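Side-chain contacts in extracellular protein 11-1 (Passalora fulva, PDB 6ZUS), which is a secreted zinc-binding effector of a plant-pathogenic fungus, probably recognised as an avirulence protein by matching plant resistance proteins: residues S33-Q36 with Q37-L40; R84-N87 with G88-D92. All blocks are in the same frame, centred on the assembly; numbering follows the deposited sequence.

Contact 1: S33-Q36 with Q37-L40; sequences SLYQ and QFNL
Y35 and F38, one helical turn apart on helix 31-40, form an offset edge-to-face aromatic pair. The edge of F38 is turned toward the face of Y35, with ring planes 69° apart. The centroids are separated by 5.6 Å. The nearest approach is Y35 CE1 to F38 CD2 at 3.9 Å. The CG of F38 stands anti to its backbone N (chi1 168°), which sends the side chain the same way as that of Y35, so that the ring edge of F38 meets the tyrosine face.

Backbone bonds of the i to i+4 kind run through the same turns. F38 N donates to L34 O over 3.0 Å, and N39 N reaches Y35 O at 2.9 Å. The bond from Q37 N to S33 O is 3.1 Å long, whereas that from L40 N to Q36 O is weak.

The polar N39 side chain adds a contact at the edge of the tyrosine ring: its OD1 sits near the ring plane, 4.0 Å from Y35 CD1.

Around the helix, L34 and F38 pack on strand 71-86, and Y35 OH is hydrogen-bonded to A56 N. The helix is thus amphipathic, its apolar side pressed against the antiparallel sheet and Q36 exposed to solvent. With its hydroxyl bonded and its ring against F38, Y35 is probably restricted in rotation.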
ATOM      1  N   SER A  33      -5.125  -3.067  14.653  1.00 31.48           N
ATOM      2  CA  SER A  33      -5.908  -2.114  13.831  1.00 29.53           C
ATOM      3  C   SER A  33      -5.305  -2.062  12.420  1.00 23.99           C
ATOM      4  O   SER A  33      -6.091  -2.029  11.458  1.00 26.75           O
ATOM      5  CB  SER A  33      -5.925  -0.727  14.459  1.00 34.34           C
ATOM      6  OG  SER A  33      -4.611  -0.120  14.438  1.00 42.80           O
ATOM      7  N   LEU A  34      -3.984  -2.092  12.316  1.00 21.73           N
ATOM      8  CA  LEU A  34      -3.293  -1.980  10.996  1.00 22.87           C
ATOM      9  C   LEU A  34      -3.460  -3.303  10.237  1.00 25.23           C
ATOM     10  O   LEU A  34      -3.746  -3.290   9.037  1.00 21.90           O
ATOM     11  CB  LEU A  34      -1.836  -1.585  11.196  1.00 21.96           C
ATOM     12  CG  LEU A  34      -1.655  -0.138  11.665  1.00 22.46           C
ATOM     13  CD1 LEU A  34      -0.273   0.138  12.216  1.00 21.70           C
ATOM     14  CD2 LEU A  34      -2.015   0.811  10.551  1.00 22.65           C
ATOM     15  N   TYR A  35      -3.381  -4.435  10.937  1.00 26.47           N
ATOM     16  CA  TYR A  35      -3.639  -5.757  10.298  1.00 27.23           C
ATOM     17  C   TYR A  35      -5.086  -5.758   9.771  1.00 26.96           C
ATOM     18  O   TYR A  35      -5.339  -6.257   8.634  1.00 29.45           O
ATOM     19  CB  TYR A  35      -3.204  -6.906  11.229  1.00 31.23           C
ATOM     20  CG  TYR A  35      -2.468  -7.977  10.458  1.00 33.73           C
ATOM     21  CD1 TYR A  35      -3.190  -8.810   9.580  1.00 42.16           C
ATOM     22  CD2 TYR A  35      -1.091  -8.118  10.496  1.00 33.63           C
ATOM     23  CE1 TYR A  35      -2.589  -9.806   8.814  1.00 39.29           C
ATOM     24  CE2 TYR A  35      -0.467  -9.091   9.703  1.00 47.20           C
ATOM     25  CZ  TYR A  35      -1.211  -9.948   8.869  1.00 46.47           C
ATOM     26  OH  TYR A  35      -0.646 -10.912   8.049  1.00 45.88           O
ATOM     27  N   GLN A  36      -6.046  -5.137  10.463  1.00 26.23           N
ATOM     28  CA  GLN A  36      -7.445  -5.116   9.988  1.00 30.14           C
ATOM     29  C   GLN A  36      -7.520  -4.251   8.730  1.00 26.48           C
ATOM     30  O   GLN A  36      -8.353  -4.540   7.867  1.00 25.87           O
ATOM     31  CB  GLN A  36      -8.472  -4.530  10.961  1.00 41.16           C
ATOM     32  CG  GLN A  36      -8.697  -5.322  12.238  1.00 60.55           C
ATOM     33  CD  GLN A  36      -9.689  -4.629  13.147  1.00 86.31           C
ATOM     34  OE1 GLN A  36      -9.375  -3.627  13.806  1.00116.68           O
ATOM     35  NE2 GLN A  36     -10.904  -5.165  13.195  1.00 97.08           N
ATOM     36  N   GLN A  37      -6.743  -3.185   8.662  1.00 24.16           N
ATOM     37  CA  GLN A  37      -6.709  -2.369   7.404  1.00 24.46           C
ATOM     38  C   GLN A  37      -6.206  -3.258   6.267  1.00 21.56           C
ATOM     39  O   GLN A  37      -6.828  -3.260   5.188  1.00 21.90           O
ATOM     40  CB  GLN A  37      -5.885  -1.091   7.598  1.00 23.72           C
ATOM     41  CG  GLN A  37      -6.680  -0.065   8.422  1.00 24.35           C
ATOM     42  CD  GLN A  37      -7.885   0.543   7.746  1.00 24.44           C
ATOM     43  OE1 GLN A  37      -8.107   0.444   6.544  1.00 25.11           O
ATOM     44  NE2 GLN A  37      -8.643   1.318   8.500  1.00 31.21           N
ATOM     45  N   PHE A  38      -5.129  -4.011   6.492  1.00 22.15           N
ATOM     46  CA  PHE A  38      -4.615  -4.948   5.467  1.00 22.96           C
ATOM     47  C   PHE A  38      -5.736  -5.909   5.023  1.00 21.97           C
ATOM     48  O   PHE A  38      -5.917  -6.172   3.822  1.00 21.23           O
ATOM     49  CB  PHE A  38      -3.383  -5.695   5.953  1.00 22.99           C
ATOM     50  CG  PHE A  38      -3.012  -6.841   5.060  1.00 21.82           C
ATOM     51  CD1 PHE A  38      -2.335  -6.620   3.871  1.00 21.90           C
ATOM     52  CD2 PHE A  38      -3.394  -8.141   5.386  1.00 23.78           C
ATOM     53  CE1 PHE A  38      -2.020  -7.668   3.036  1.00 22.03           C
ATOM     54  CE2 PHE A  38      -3.064  -9.196   4.557  1.00 25.83           C
ATOM     55  CZ  PHE A  38      -2.407  -8.955   3.373  1.00 24.97           C
ATOM     56  N   ASN A  39      -6.495  -6.448   5.961  1.00 23.94           N
ATOM     57  CA  ASN A  39      -7.605  -7.396   5.654  1.00 24.79           C
ATOM     58  C   ASN A  39      -8.649  -6.744   4.736  1.00 23.47           C
ATOM     59  O   ASN A  39      -9.299  -7.475   4.011  1.00 23.70           O
ATOM     60  CB  ASN A  39      -8.229  -7.943   6.938  1.00 28.15           C
ATOM     61  CG  ASN A  39      -7.285  -8.884   7.670  1.00 33.26           C
ATOM     62  OD1 ASN A  39      -6.293  -9.374   7.106  1.00 31.07           O
ATOM     63  ND2 ASN A  39      -7.600  -9.141   8.930  1.00 35.63           N
ATOM     64  N   LEU A  40      -8.793  -5.399   4.715  1.00 20.31           N
ATOM     65  CA  LEU A  40      -9.770  -4.721   3.819  1.00 20.72           C
ATOM     66  C   LEU A  40      -9.239  -4.521   2.400  1.00 19.20           C
ATOM     67  O   LEU A  40     -10.034  -4.159   1.513  1.00 19.38           O
ATOM     68  CB  LEU A  40     -10.099  -3.366   4.426  1.00 24.44           C
ATOM     69  CG  LEU A  40     -10.902  -3.438   5.722  1.00 29.78           C
ATOM     70  CD1 LEU A  40     -11.021  -2.047   6.344  1.00 31.45           C
ATOM     71  CD2 LEU A  40     -12.281  -4.047   5.440  1.00 29.53           C
TER

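Contact 2: R84-N87 with G88-D92; sequences RVRN and GKWFD
R86 and W90 face each other across the bend where strand 71-86 of the antiparallel sheet gives way to the short strand 89-91, and they form a stacked cation-pi pair. The guanidinium of R86 lies flat over one face of the indole, the planes only 5° apart and the group centres 3.5 Å from each other. R86 CZ is 3.4 Å from the centroid of the six-membered ring of W90 and 10° off its normal, so the charge sits almost squarely over the benzo ring. Closer to the backbone, R86 CD makes a CH-pi contact with the five-membered ring, 3.8 Å from its centroid. The arginine chain is extended from CG to NE, which spreads it across both rings of the indole. Such a stack leaves the guanidinium N-H groups directed around its rim while the aromatic face probably stabilises the positive charge.

N87 turns its side chain the other way: its amide is held by D136 through ND2 and by K7 through OD1. The chain then passes through G88 at a positive phi of 87° before entering strand 89-91, whose partner is strand 96-98; C99 touches both R86 and W90. The stack therefore ties R86, late in the long strand, to W90 in the small two-stranded sheet at the protein surface. A water spans the bend as well, donating to N87 O at 2.7 Å and, over a longer 3.3 Å, to K89 O.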
ATOM      1  N   ARG A  84       2.071 -11.567  -7.459  1.00 19.29           N
ATOM      2  CA  ARG A  84       1.906 -11.722  -8.932  1.00 20.60           C
ATOM      3  C   ARG A  84       0.788 -10.803  -9.430  1.00 21.14           C
ATOM      4  O   ARG A  84      -0.383 -11.008  -9.036  1.00 20.11           O
ATOM      5  CB  ARG A  84       1.606 -13.187  -9.266  1.00 21.79           C
ATOM      6  CG  ARG A  84       2.631 -14.177  -8.755  1.00 21.27           C
ATOM      7  CD  ARG A  84       2.191 -15.566  -9.106  1.00 22.99           C
ATOM      8  NE  ARG A  84       2.978 -16.515  -8.342  1.00 23.75           N
ATOM      9  CZ  ARG A  84       4.250 -16.810  -8.571  1.00 25.91           C
ATOM     10  NH1 ARG A  84       4.909 -16.264  -9.586  1.00 26.39           N
ATOM     11  NH2 ARG A  84       4.841 -17.709  -7.791  1.00 28.52           N
ATOM     12  N   VAL A  85       1.183  -9.791 -10.193  1.00 21.34           N
ATOM     13  CA  VAL A  85       0.282  -8.746 -10.736  1.00 21.85           C
ATOM     14  C   VAL A  85       0.546  -8.644 -12.247  1.00 23.64           C
ATOM     15  O   VAL A  85       1.705  -8.659 -12.663  1.00 21.02           O
ATOM     16  CB  VAL A  85       0.466  -7.406  -9.998  1.00 20.47           C
ATOM     17  CG1 VAL A  85      -0.478  -6.366 -10.591  1.00 21.77           C
ATOM     18  CG2 VAL A  85       0.305  -7.576  -8.492  1.00 19.87           C
ATOM     19  N   ARG A  86      -0.511  -8.537 -13.032  1.00 23.36           N
ATOM     20  CA  ARG A  86      -0.387  -8.489 -14.509  1.00 24.33           C
ATOM     21  C   ARG A  86       0.394  -7.231 -14.870  1.00 26.22           C
ATOM     22  O   ARG A  86       0.403  -6.260 -14.074  1.00 25.69           O
ATOM     23  CB  ARG A  86      -1.769  -8.559 -15.147  1.00 27.20           C
ATOM     24  CG  ARG A  86      -2.459  -9.884 -14.890  1.00 27.06           C
ATOM     25  CD  ARG A  86      -3.667  -9.906 -15.745  1.00 31.97           C
ATOM     26  NE  ARG A  86      -4.596 -10.943 -15.338  1.00 37.03           N
ATOM     27  CZ  ARG A  86      -4.565 -12.206 -15.784  1.00 35.82           C
ATOM     28  NH1 ARG A  86      -3.600 -12.628 -16.578  1.00 32.07           N
ATOM     29  NH2 ARG A  86      -5.515 -13.035 -15.384  1.00 35.84           N
ATOM     30  N   ASN A  87       1.052  -7.276 -16.019  1.00 28.22           N
ATOM     31  CA  ASN A  87       1.655  -6.078 -16.655  1.00 30.78           C
ATOM     32  C   ASN A  87       0.727  -5.489 -17.720  1.00 30.94           C
ATOM     33  O   ASN A  87       0.075  -6.219 -18.460  1.00 34.12           O
ATOM     34  CB  ASN A  87       3.034  -6.407 -17.222  1.00 37.78           C
ATOM     35  CG  ASN A  87       4.078  -6.346 -16.129  1.00 45.27           C
ATOM     36  OD1 ASN A  87       4.122  -5.362 -15.374  1.00 52.41           O
ATOM     37  ND2 ASN A  87       4.915  -7.376 -16.048  1.00 52.53           N
ATOM     38  N   GLY A  88       0.719  -4.175 -17.819  1.00 32.18           N
ATOM     39  CA  GLY A  88       0.088  -3.457 -18.934  1.00 33.91           C
ATOM     40  C   GLY A  88      -1.374  -3.205 -18.658  1.00 31.78           C
ATOM     41  O   GLY A  88      -1.723  -2.857 -17.511  1.00 38.38           O
ATOM     42  N   LYS A  89      -2.179  -3.378 -19.698  1.00 30.38           N
ATOM     43  CA  LYS A  89      -3.645  -3.281 -19.695  1.00 32.77           C
ATOM     44  C   LYS A  89      -4.154  -4.705 -19.759  1.00 30.44           C
ATOM     45  O   LYS A  89      -3.578  -5.522 -20.500  1.00 36.34           O
ATOM     46  CB  LYS A  89      -4.119  -2.493 -20.915  1.00 38.70           C
ATOM     47  CG  LYS A  89      -3.455  -1.132 -21.083  1.00 50.87           C
ATOM     48  CD  LYS A  89      -4.015  -0.076 -20.153  1.00 58.48           C
ATOM     49  CE  LYS A  89      -3.469   1.311 -20.431  1.00 72.27           C
ATOM     50  NZ  LYS A  89      -4.439   2.364 -20.034  1.00 84.04           N
ATOM     51  N   TRP A  90      -5.233  -4.990 -19.080  1.00 26.10           N
ATOM     52  CA  TRP A  90      -5.803  -6.340 -19.028  1.00 24.99           C
ATOM     53  C   TRP A  90      -7.283  -6.205 -19.336  1.00 27.35           C
ATOM     54  O   TRP A  90      -7.954  -5.394 -18.656  1.00 24.48           O
ATOM     55  CB  TRP A  90      -5.554  -6.945 -17.636  1.00 26.63           C
ATOM     56  CG  TRP A  90      -6.420  -8.123 -17.319  1.00 27.38           C
ATOM     57  CD1 TRP A  90      -7.518  -8.189 -16.504  1.00 28.51           C
ATOM     58  CD2 TRP A  90      -6.284  -9.415 -17.923  1.00 30.36           C
ATOM     59  NE1 TRP A  90      -8.051  -9.453 -16.522  1.00 29.99           N
ATOM     60  CE2 TRP A  90      -7.298 -10.232 -17.362  1.00 28.54           C
ATOM     61  CE3 TRP A  90      -5.371  -9.948 -18.851  1.00 32.27           C
ATOM     62  CZ2 TRP A  90      -7.450 -11.561 -17.747  1.00 35.21           C
ATOM     63  CZ3 TRP A  90      -5.514 -11.267 -19.219  1.00 32.59           C
ATOM     64  CH2 TRP A  90      -6.540 -12.049 -18.676  1.00 37.32           C
ATOM     65  N   PHE A  91      -7.788  -7.040 -20.247  1.00 26.94           N
ATOM     66  CA  PHE A  91      -9.240  -7.152 -20.535  1.00 26.77           C
ATOM     67  C   PHE A  91      -9.831  -8.331 -19.747  1.00 28.51           C
ATOM     68  O   PHE A  91      -9.384  -9.488 -19.949  1.00 32.40           O
ATOM     69  CB  PHE A  91      -9.412  -7.235 -22.060  1.00 31.36           C
ATOM     70  CG  PHE A  91     -10.857  -7.167 -22.466  1.00 31.68           C
ATOM     71  CD1 PHE A  91     -11.552  -5.971 -22.384  1.00 32.94           C
ATOM     72  CD2 PHE A  91     -11.534  -8.313 -22.850  1.00 35.57           C
ATOM     73  CE1 PHE A  91     -12.885  -5.914 -22.749  1.00 33.15           C
ATOM     74  CE2 PHE A  91     -12.874  -8.255 -23.207  1.00 34.70           C
ATOM     75  CZ  PHE A  91     -13.542  -7.055 -23.149  1.00 37.69           C
ATOM     76  N   ASP A  92     -10.819  -8.104 -18.887  1.00 27.47           N
ATOM     77  CA  ASP A  92     -11.369  -9.171 -18.011  1.00 29.48           C
ATOM     78  C   ASP A  92     -12.503  -9.923 -18.718  1.00 32.66           C
ATOM     79  O   ASP A  92     -13.156 -10.740 -18.055  1.00 35.40           O
ATOM     80  CB  ASP A  92     -11.830  -8.641 -16.654  1.00 31.42           C
ATOM     81  CG  ASP A  92     -13.180  -7.925 -16.672  1.00 31.77           C
ATOM     82  OD1 ASP A  92     -13.597  -7.541 -17.791  1.00 29.69           O
ATOM     83  OD2 ASP A  92     -13.789  -7.732 -15.568  1.00 33.91           O
TER
HETATM   84  O   HOH W   1      -2.112  -7.824 -18.693  1.00 36.91           O

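How the contacts relate
Contacts 1 and 2 are both local, and follow each other in series along the chain. Their centres are 25 Å apart and their nearest atoms about 12 Å, so they do not touch. Strand 71-86 connects them: helix 31-40 packs on its C76, V78 and A80, while R84-R86 lie at its far end and N87 starts the turn. Each also lies near a different zinc region. In contact 1 the side chain of L34 is about 4 Å from a bound zinc ion and about 6 Å from that of H15; in contact 2 the side chain of R86 is about 9 Å from a zinc ion and about 11 Å from that of the zinc ligand H139.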